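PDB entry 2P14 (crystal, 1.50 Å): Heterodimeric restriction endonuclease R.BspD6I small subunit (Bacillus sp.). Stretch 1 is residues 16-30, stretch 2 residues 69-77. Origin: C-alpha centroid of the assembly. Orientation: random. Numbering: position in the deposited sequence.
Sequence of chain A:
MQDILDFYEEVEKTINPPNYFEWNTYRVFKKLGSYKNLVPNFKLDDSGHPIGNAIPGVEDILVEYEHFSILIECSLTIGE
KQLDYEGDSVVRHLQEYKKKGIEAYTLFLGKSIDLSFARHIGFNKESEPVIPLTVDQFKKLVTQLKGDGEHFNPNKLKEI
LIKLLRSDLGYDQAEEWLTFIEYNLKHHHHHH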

ATOM      1  N   ASN A  16      15.073  -4.345 -12.511  1.00 16.85           N
ATOM      2  CA  ASN A  16      14.757  -4.913 -11.210  1.00 15.59           C
ATOM      3  C   ASN A  16      13.323  -4.519 -10.862  1.00 14.86           C
ATOM      4  O   ASN A  16      13.069  -3.472 -10.204  1.00 14.26           O
ATOM      5  CB  ASN A  16      15.741  -4.403 -10.158  1.00 16.57           C
ATOM      6  CG  ASN A  16      15.585  -5.095  -8.830  1.00 18.07           C
ATOM      7  OD1 ASN A  16      14.489  -5.120  -8.244  1.00 20.13           O
ATOM      8  ND2 ASN A  16      16.684  -5.680  -8.329  1.00 20.48           N
ATOM      9  N   PRO A  17      12.366  -5.315 -11.359  1.00 13.42           N
ATOM     10  CA  PRO A  17      10.975  -4.886 -11.156  1.00 12.95           C
ATOM     11  C   PRO A  17      10.563  -4.541  -9.705  1.00 12.82           C
ATOM     12  O   PRO A  17       9.862  -3.535  -9.487  1.00 12.64           O
ATOM     13  CB  PRO A  17      10.161  -6.033 -11.769  1.00 12.84           C
ATOM     14  CG  PRO A  17      11.118  -6.555 -12.885  1.00 12.89           C
ATOM     15  CD  PRO A  17      12.462  -6.533 -12.196  1.00 14.06           C
ATOM     16  N   PRO A  18      10.951  -5.362  -8.710  1.00 12.75           N
ATOM     17  CA  PRO A  18      10.611  -4.970  -7.316  1.00 12.01           C
ATOM     18  C   PRO A  18      11.047  -3.566  -6.921  1.00 12.31           C
ATOM     19  O   PRO A  18      10.280  -2.837  -6.256  1.00 12.81           O
ATOM     20  CB  PRO A  18      11.370  -6.006  -6.487  1.00 12.60           C
ATOM     21  CG  PRO A  18      11.276  -7.256  -7.402  1.00 14.18           C
ATOM     22  CD  PRO A  18      11.626  -6.679  -8.741  1.00 12.99           C
ATOM     23  N   ASN A  19      12.253  -3.174  -7.290  1.00 12.35           N
ATOM     24  CA  ASN A  19      12.770  -1.852  -6.964  1.00 13.26           C
ATOM     25  C   ASN A  19      11.942  -0.755  -7.637  1.00 12.99           C
ATOM     26  O   ASN A  19      11.639   0.292  -7.045  1.00 13.46           O
ATOM     27  CB  ASN A  19      14.241  -1.720  -7.408  1.00 14.05           C
ATOM     28  CG  ASN A  19      15.207  -2.499  -6.528  1.00 16.59           C
ATOM     29  OD1 ASN A  19      14.865  -2.993  -5.457  1.00 17.69           O
ATOM     30  ND2 ASN A  19      16.446  -2.593  -6.997  1.00 18.62           N
ATOM     31  N   TYR A  20      11.568  -0.984  -8.897  1.00 11.70           N
ATOM     32  CA  TYR A  20      10.786   0.025  -9.626  1.00 11.75           C
ATOM     33  C   TYR A  20       9.318   0.063  -9.188  1.00 11.44           C
ATOM     34  O   TYR A  20       8.688   1.107  -9.254  1.00 12.63           O
ATOM     35  CB  TYR A  20      10.894  -0.153 -11.140  1.00 13.67           C
ATOM     36  CG  TYR A  20      12.237   0.265 -11.690  1.00 14.75           C
ATOM     37  CD1 TYR A  20      12.415   1.502 -12.309  1.00 15.01           C
ATOM     38  CD2 TYR A  20      13.344  -0.585 -11.557  1.00 16.87           C
ATOM     39  CE1 TYR A  20      13.715   1.880 -12.822  1.00 13.76           C
ATOM     40  CE2 TYR A  20      14.602  -0.216 -12.038  1.00 17.67           C
ATOM     41  CZ  TYR A  20      14.766   0.997 -12.665  1.00 16.00           C
ATOM     42  OH  TYR A  20      16.045   1.283 -13.156  1.00 20.20           O
ATOM     43  N   PHE A  21       8.814  -1.057  -8.696  1.00 12.02           N
ATOM     44  CA  PHE A  21       7.422  -1.112  -8.221  1.00 11.89           C
ATOM     45  C   PHE A  21       7.264  -0.265  -6.974  1.00 12.30           C
ATOM     46  O   PHE A  21       6.343   0.575  -6.884  1.00 12.52           O
ATOM     47  CB  PHE A  21       7.054  -2.578  -7.965  1.00 12.12           C
ATOM     48  CG  PHE A  21       5.600  -2.824  -7.715  1.00 14.04           C
ATOM     49  CD1 PHE A  21       4.633  -2.387  -8.610  1.00 13.61           C
ATOM     50  CD2 PHE A  21       5.206  -3.520  -6.586  1.00 14.25           C
ATOM     51  CE1 PHE A  21       3.267  -2.656  -8.363  1.00 16.02           C
ATOM     52  CE2 PHE A  21       3.859  -3.775  -6.324  1.00 14.41           C
ATOM     53  CZ  PHE A  21       2.893  -3.368  -7.220  1.00 13.59           C
ATOM     54  N   GLU A  22       8.159  -0.435  -5.999  1.00 11.57           N
ATOM     55  CA  GLU A  22       8.078   0.378  -4.764  1.00 12.44           C
ATOM     56  C   GLU A  22       8.344   1.848  -5.091  1.00 11.80           C
ATOM     57  O   GLU A  22       7.636   2.753  -4.615  1.00 12.00           O
ATOM     58  CB  GLU A  22       9.009  -0.157  -3.655  1.00 12.87           C
ATOM     59  CG  GLU A  22      10.503  -0.033  -3.908  1.00 15.04           C
ATOM     60  CD  GLU A  22      11.344  -0.755  -2.848  1.00 14.90           C
ATOM     61  OE1 GLU A  22      10.781  -1.205  -1.833  1.00 16.05           O
ATOM     62  OE2 GLU A  22      12.584  -0.835  -3.045  1.00 18.40           O
ATOM     63  N   TRP A  23       9.313   2.098  -5.970  1.00 11.81           N
ATOM     64  CA  TRP A  23       9.596   3.468  -6.367  1.00 11.90           C
ATOM     65  C   TRP A  23       8.417   4.159  -7.045  1.00 12.51           C
ATOM     66  O   TRP A  23       8.104   5.326  -6.735  1.00 12.29           O
ATOM     67  CB  TRP A  23      10.813   3.477  -7.295  1.00 12.82           C
ATOM     68  CG  TRP A  23      11.117   4.810  -7.934  1.00 12.73           C
ATOM     69  CD1 TRP A  23      11.678   5.902  -7.337  1.00 15.76           C
ATOM     70  CD2 TRP A  23      10.865   5.186  -9.301  1.00 13.41           C
ATOM     71  NE1 TRP A  23      11.824   6.927  -8.257  1.00 15.74           N
ATOM     72  CE2 TRP A  23      11.332   6.519  -9.466  1.00 15.55           C
ATOM     73  CE3 TRP A  23      10.337   4.508 -10.414  1.00 15.67           C
ATOM     74  CZ2 TRP A  23      11.265   7.193 -10.698  1.00 16.81           C
ATOM     75  CZ3 TRP A  23      10.249   5.176 -11.622  1.00 16.12           C
ATOM     76  CH2 TRP A  23      10.715   6.511 -11.759  1.00 16.71           C
ATOM     77  N   ASN A  24       7.717   3.432  -7.914  1.00 11.62           N
ATOM     78  CA  ASN A  24       6.627   4.044  -8.637  1.00 12.14           C
ATOM     79  C   ASN A  24       5.480   4.384  -7.678  1.00 11.37           C
ATOM     80  O   ASN A  24       4.798   5.429  -7.834  1.00 12.13           O
ATOM     81  CB  ASN A  24       6.118   3.151  -9.748  1.00 13.19           C
ATOM     82  CG  ASN A  24       5.405   3.954 -10.809  1.00 14.32           C
ATOM     83  OD1 ASN A  24       5.925   4.993 -11.256  1.00 13.01           O
ATOM     84  ND2 ASN A  24       4.215   3.514 -11.207  1.00 13.64           N
ATOM     85  N   THR A  25       5.311   3.528  -6.683  1.00 11.90           N
ATOM     86  CA  THR A  25       4.280   3.749  -5.679  1.00 11.49           C
ATOM     87  C   THR A  25       4.627   5.000  -4.824  1.00 11.68           C
ATOM     88  O   THR A  25       3.779   5.845  -4.521  1.00 13.15           O
ATOM     89  CB  THR A  25       4.097   2.482  -4.846  1.00 11.03           C
ATOM     90  OG1 THR A  25       3.781   1.387  -5.712  1.00 11.49           O
ATOM     91  CG2 THR A  25       2.952   2.698  -3.840  1.00 13.29           C
ATOM     92  N   TYR A  26       5.881   5.122  -4.409  1.00 12.04           N
ATOM     93  CA  TYR A  26       6.374   6.349  -3.786  1.00 11.60           C
ATOM     94  C   TYR A  26       6.092   7.591  -4.660  1.00 12.40           C
ATOM     95  O   TYR A  26       5.657   8.622  -4.132  1.00 14.16           O
ATOM     96  CB  TYR A  26       7.875   6.158  -3.539  1.00 13.55           C
ATOM     97  CG  TYR A  26       8.681   7.427  -3.393  1.00 14.32           C
ATOM     98  CD1 TYR A  26       8.726   8.134  -2.190  1.00 14.87           C
ATOM     99  CD2 TYR A  26       9.411   7.910  -4.480  1.00 16.02           C
ATOM    100  CE1 TYR A  26       9.492   9.305  -2.068  1.00 15.74           C
ATOM    101  CE2 TYR A  26      10.174   9.063  -4.364  1.00 17.26           C
ATOM    102  CZ  TYR A  26      10.195   9.758  -3.182  1.00 17.10           C
ATOM    103  OH  TYR A  26      10.987  10.893  -3.119  1.00 22.50           O
ATOM    104  N   ARG A  27       6.332   7.502  -5.967  1.00 12.88           N
ATOM    105  CA  ARG A  27       6.020   8.643  -6.855  1.00 12.56           C
ATOM    106  C   ARG A  27       4.549   9.061  -6.758  1.00 13.49           C
ATOM    107  O   ARG A  27       4.254  10.248  -6.798  1.00 14.05           O
ATOM    108  CB  ARG A  27       6.372   8.335  -8.316  1.00 13.88           C
ATOM    109  CG  ARG A  27       7.879   8.134  -8.562  1.00 13.52           C
ATOM    110  CD  ARG A  27       8.227   8.535  -9.981  1.00 17.69           C
ATOM    111  NE  ARG A  27       7.614   7.635 -10.941  1.00 18.23           N
ATOM    112  CZ  ARG A  27       7.491   7.881 -12.249  1.00 18.81           C
ATOM    113  NH1 ARG A  27       7.933   9.028 -12.791  1.00 18.00           N
ATOM    114  NH2 ARG A  27       6.928   6.988 -13.021  1.00 16.90           N
ATOM    115  N   VAL A  28       3.638   8.095  -6.634  1.00 13.40           N
ATOM    116  CA  VAL A  28       2.203   8.429  -6.488  1.00 14.19           C
ATOM    117  C   VAL A  28       1.970   9.267  -5.232  1.00 13.90           C
ATOM    118  O   VAL A  28       1.341  10.349  -5.278  1.00 13.91           O
ATOM    119  CB  VAL A  28       1.333   7.157  -6.429  1.00 14.10           C
ATOM    120  CG1 VAL A  28      -0.137   7.544  -6.087  1.00 14.23           C
ATOM    121  CG2 VAL A  28       1.370   6.435  -7.723  1.00 14.16           C
ATOM    122  N   PHE A  29       2.474   8.777  -4.099  1.00 13.65           N
ATOM    123  CA  PHE A  29       2.287   9.485  -2.825  1.00 13.71           C
ATOM    124  C   PHE A  29       3.021  10.830  -2.745  1.00 15.14           C
ATOM    125  O   PHE A  29       2.505  11.815  -2.211  1.00 15.16           O
ATOM    126  CB  PHE A  29       2.624   8.590  -1.641  1.00 14.15           C
ATOM    127  CG  PHE A  29       1.551   7.612  -1.348  1.00 12.93           C
ATOM    128  CD1 PHE A  29       0.463   7.980  -0.530  1.00 13.58           C
ATOM    129  CD2 PHE A  29       1.579   6.340  -1.908  1.00 14.49           C
ATOM    130  CE1 PHE A  29      -0.569   7.083  -0.279  1.00 14.89           C
ATOM    131  CE2 PHE A  29       0.546   5.442  -1.654  1.00 14.99           C
ATOM    132  CZ  PHE A  29      -0.521   5.821  -0.826  1.00 14.36           C
ATOM    133  N   LYS A  30       4.189  10.899  -3.361  1.00 15.19           N
ATOM    134  CA  LYS A  30       4.890  12.184  -3.433  1.00 16.59           C
ATOM    135  C   LYS A  30       4.051  13.192  -4.236  1.00 16.28           C
ATOM    136  O   LYS A  30       3.889  14.357  -3.845  1.00 17.08           O
ATOM    137  CB  LYS A  30       6.268  11.985  -4.079  1.00 16.31           C
ATOM    138  CG  LYS A  30       7.132  13.283  -4.134  1.00 18.62           C
ATOM    139  CD  LYS A  30       8.497  13.006  -4.732  1.00 20.43           C
ATOM    140  CE  LYS A  30       9.291  14.298  -4.873  1.00 27.95           C
ATOM    141  NZ  LYS A  30       9.661  14.783  -3.515  1.00 32.53           N
ATOM    142  N   SER A  69      -1.021   7.914   9.748  1.00 12.41           N
ATOM    143  CA  SER A  69       0.052   7.490   8.855  1.00 12.22           C
ATOM    144  C   SER A  69      -0.396   6.299   8.004  1.00 13.03           C
ATOM    145  O   SER A  69      -1.294   5.545   8.406  1.00 12.79           O
ATOM    146  CB  SER A  69       1.282   7.121   9.689  1.00 13.77           C
ATOM    147  OG  SER A  69       1.693   8.281  10.396  1.00 13.73           O
ATOM    148  N   ILE A  70       0.279   6.118   6.872  1.00 11.67           N
ATOM    149  CA  ILE A  70       0.099   4.919   6.060  1.00 12.14           C
ATOM    150  C   ILE A  70       1.456   4.307   5.817  1.00 11.15           C
ATOM    151  O   ILE A  70       2.375   5.004   5.383  1.00 12.03           O
ATOM    152  CB  ILE A  70      -0.542   5.179   4.685  1.00 12.46           C
ATOM    153  CG1 ILE A  70      -1.809   6.040   4.790  1.00 13.20           C
ATOM    154  CG2 ILE A  70      -0.885   3.857   4.002  1.00 13.94           C
ATOM    155  CD1 ILE A  70      -2.329   6.471   3.413  1.00 14.30           C
ATOM    156  N   LEU A  71       1.569   3.037   6.189  1.00 10.30           N
ATOM    157  CA  LEU A  71       2.770   2.262   5.839  1.00 11.42           C
ATOM    158  C   LEU A  71       2.396   1.595   4.532  1.00 12.15           C
ATOM    159  O   LEU A  71       1.378   0.920   4.444  1.00 13.30           O
ATOM    160  CB  LEU A  71       3.067   1.206   6.886  1.00 11.04           C
ATOM    161  CG  LEU A  71       3.723   1.648   8.189  1.00 10.93           C
ATOM    162  CD1 LEU A  71       2.709   2.485   8.986  1.00 13.51           C
ATOM    163  CD2 LEU A  71       4.156   0.474   8.997  1.00 15.01           C
ATOM    164  N   ILE A  72       3.230   1.740   3.505  1.00 12.52           N
ATOM    165  CA  ILE A  72       2.922   1.167   2.216  1.00 13.35           C
ATOM    166  C   ILE A  72       3.929   0.050   1.929  1.00 13.71           C
ATOM    167  O   ILE A  72       5.165   0.256   2.002  1.00 13.74           O
ATOM    168  CB  ILE A  72       2.922   2.217   1.104  1.00 14.31           C
ATOM    169  CG1 ILE A  72       1.898   3.335   1.420  1.00 14.82           C
ATOM    170  CG2 ILE A  72       2.539   1.559  -0.200  1.00 16.13           C
ATOM    171  CD1 ILE A  72       2.510   4.679   1.448  1.00 21.58           C
ATOM    172  N   GLU A  73       3.391  -1.141   1.684  1.00 12.74           N
ATOM    173  CA  GLU A  73       4.180  -2.356   1.447  1.00 12.88           C
ATOM    174  C   GLU A  73       3.863  -2.812   0.027  1.00 13.45           C
ATOM    175  O   GLU A  73       2.715  -3.008  -0.282  1.00 13.52           O
ATOM    176  CB  GLU A  73       3.829  -3.446   2.458  1.00 13.35           C
ATOM    177  CG  GLU A  73       3.928  -2.972   3.909  1.00 15.37           C
ATOM    178  CD  GLU A  73       5.320  -2.923   4.464  1.00 16.02           C
ATOM    179  OE1 GLU A  73       6.349  -2.907   3.726  1.00 16.14           O
ATOM    180  OE2 GLU A  73       5.397  -2.868   5.690  1.00 14.52           O
ATOM    181  N   CYS A  74       4.885  -2.979  -0.813  1.00 12.62           N
ATOM    182  CA  CYS A  74       4.700  -3.280  -2.220  1.00 13.44           C
ATOM    183  C   CYS A  74       5.298  -4.658  -2.493  1.00 13.71           C
ATOM    184  O   CYS A  74       6.421  -4.948  -2.061  1.00 15.17           O
ATOM    185  CB  CYS A  74       5.482  -2.265  -3.068  1.00 13.68           C
ATOM    186  SG  CYS A  74       4.791  -0.587  -2.857  1.00 15.08           S
ATOM    187  N   SER A  75       4.553  -5.497  -3.205  1.00 13.16           N
ATOM    188  CA  SER A  75       5.110  -6.789  -3.604  1.00 13.86           C
ATOM    189  C   SER A  75       4.551  -7.263  -4.934  1.00 13.61           C
ATOM    190  O   SER A  75       3.346  -7.220  -5.149  1.00 13.62           O
ATOM    191  CB  SER A  75       4.790  -7.859  -2.561  1.00 14.65           C
ATOM    192  OG  SER A  75       5.454  -9.068  -2.936  1.00 17.42           O
ATOM    193  N   LEU A  76       5.446  -7.758  -5.788  1.00 14.33           N
ATOM    194  CA  LEU A  76       5.067  -8.375  -7.050  1.00 14.48           C
ATOM    195  C   LEU A  76       4.814  -9.886  -6.908  1.00 15.18           C
ATOM    196  O   LEU A  76       4.396 -10.557  -7.873  1.00 16.79           O
ATOM    197  CB  LEU A  76       6.129  -8.115  -8.118  1.00 13.85           C
ATOM    198  CG  LEU A  76       6.277  -6.657  -8.553  1.00 13.49           C
ATOM    199  CD1 LEU A  76       7.473  -6.485  -9.502  1.00 15.18           C
ATOM    200  CD2 LEU A  76       4.997  -6.139  -9.205  1.00 14.82           C
ATOM    201  N   THR A  77       5.015 -10.394  -5.692  1.00 15.22           N
ATOM    202  CA  THR A  77       4.778 -11.822  -5.400  1.00 17.98           C
ATOM    203  C   THR A  77       3.293 -12.153  -5.394  1.00 18.30           C
ATOM    204  O   THR A  77       2.473 -11.410  -4.813  1.00 18.54           O
ATOM    205  CB  THR A  77       5.407 -12.178  -4.050  1.00 17.77           C
ATOM    206  OG1 THR A  77       6.789 -11.834  -4.110  1.00 20.81           O
ATOM    207  CG2 THR A  77       5.301 -13.680  -3.735  1.00 19.64           C
TER
HETATM  208  O   HOH W   1       8.323  -4.161  -4.743  1.00 16.14           O
HETATM  209  O   HOH W   2       9.159  -3.559  -2.175  1.00 16.84           O

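A helix laid across a β-strand is commonly held mainly by side-chain packing, each element giving one face to the other, and F21 and L76 in the small subunit of R.BspD6I offer a compact example. At the centre lies F21. In the t rotamer its ring presents one face to L76, whose CD2 sits 3.6 Å from the centroid of the F21 ring and almost on the ring normal, a CH-π contact over the face. S75 N approaches the ring edge, 3.6 Å from F21 CE2, while C74 CB packs obliquely, 3.7 Å from F21 CD2. Around this centre, helix 17-30 runs at 146° to the strand of stretch 2, closer to antiparallel than parallel, with the axes 8.0 Å apart at their nearest; the two stretches together bury 467 Å².

C74 suits the narrowest part of the register, where its CA is 5.6 Å from the CA of E22: a compact side chain fits there, and C74 SG reaches to 3.9 Å from E22 CA and 3.6 Å from T25 OG1. T25 OG1 donates to F21 O at 2.9 Å, which satisfies the hydroxyl in this apolar setting, while T25 CG2 meets I72 CG2 at 3.8 Å.

The pattern recurs towards F29. I72 CD1 stands over one face of that ring, 3.8 Å from the F29 centroid, and I70 CD1 lies 4.1 Å from F29 CE1. Alternation along the strand directs I70, I72 and C74 toward the helix and turns E73 away. Beyond F21, L76 CD1 touches P17 CB at 3.5 Å; the helix begins here, capped by N16 OD1, which accepts from N19 N at 3.1 Å.

No direct hydrogen bond links the two stretches, and water occupies the polar edge. Water 2 lies 2.9 Å from E22 OE1 and 3.1 Å from C74 O, within hydrogen-bonding reach of both stretches.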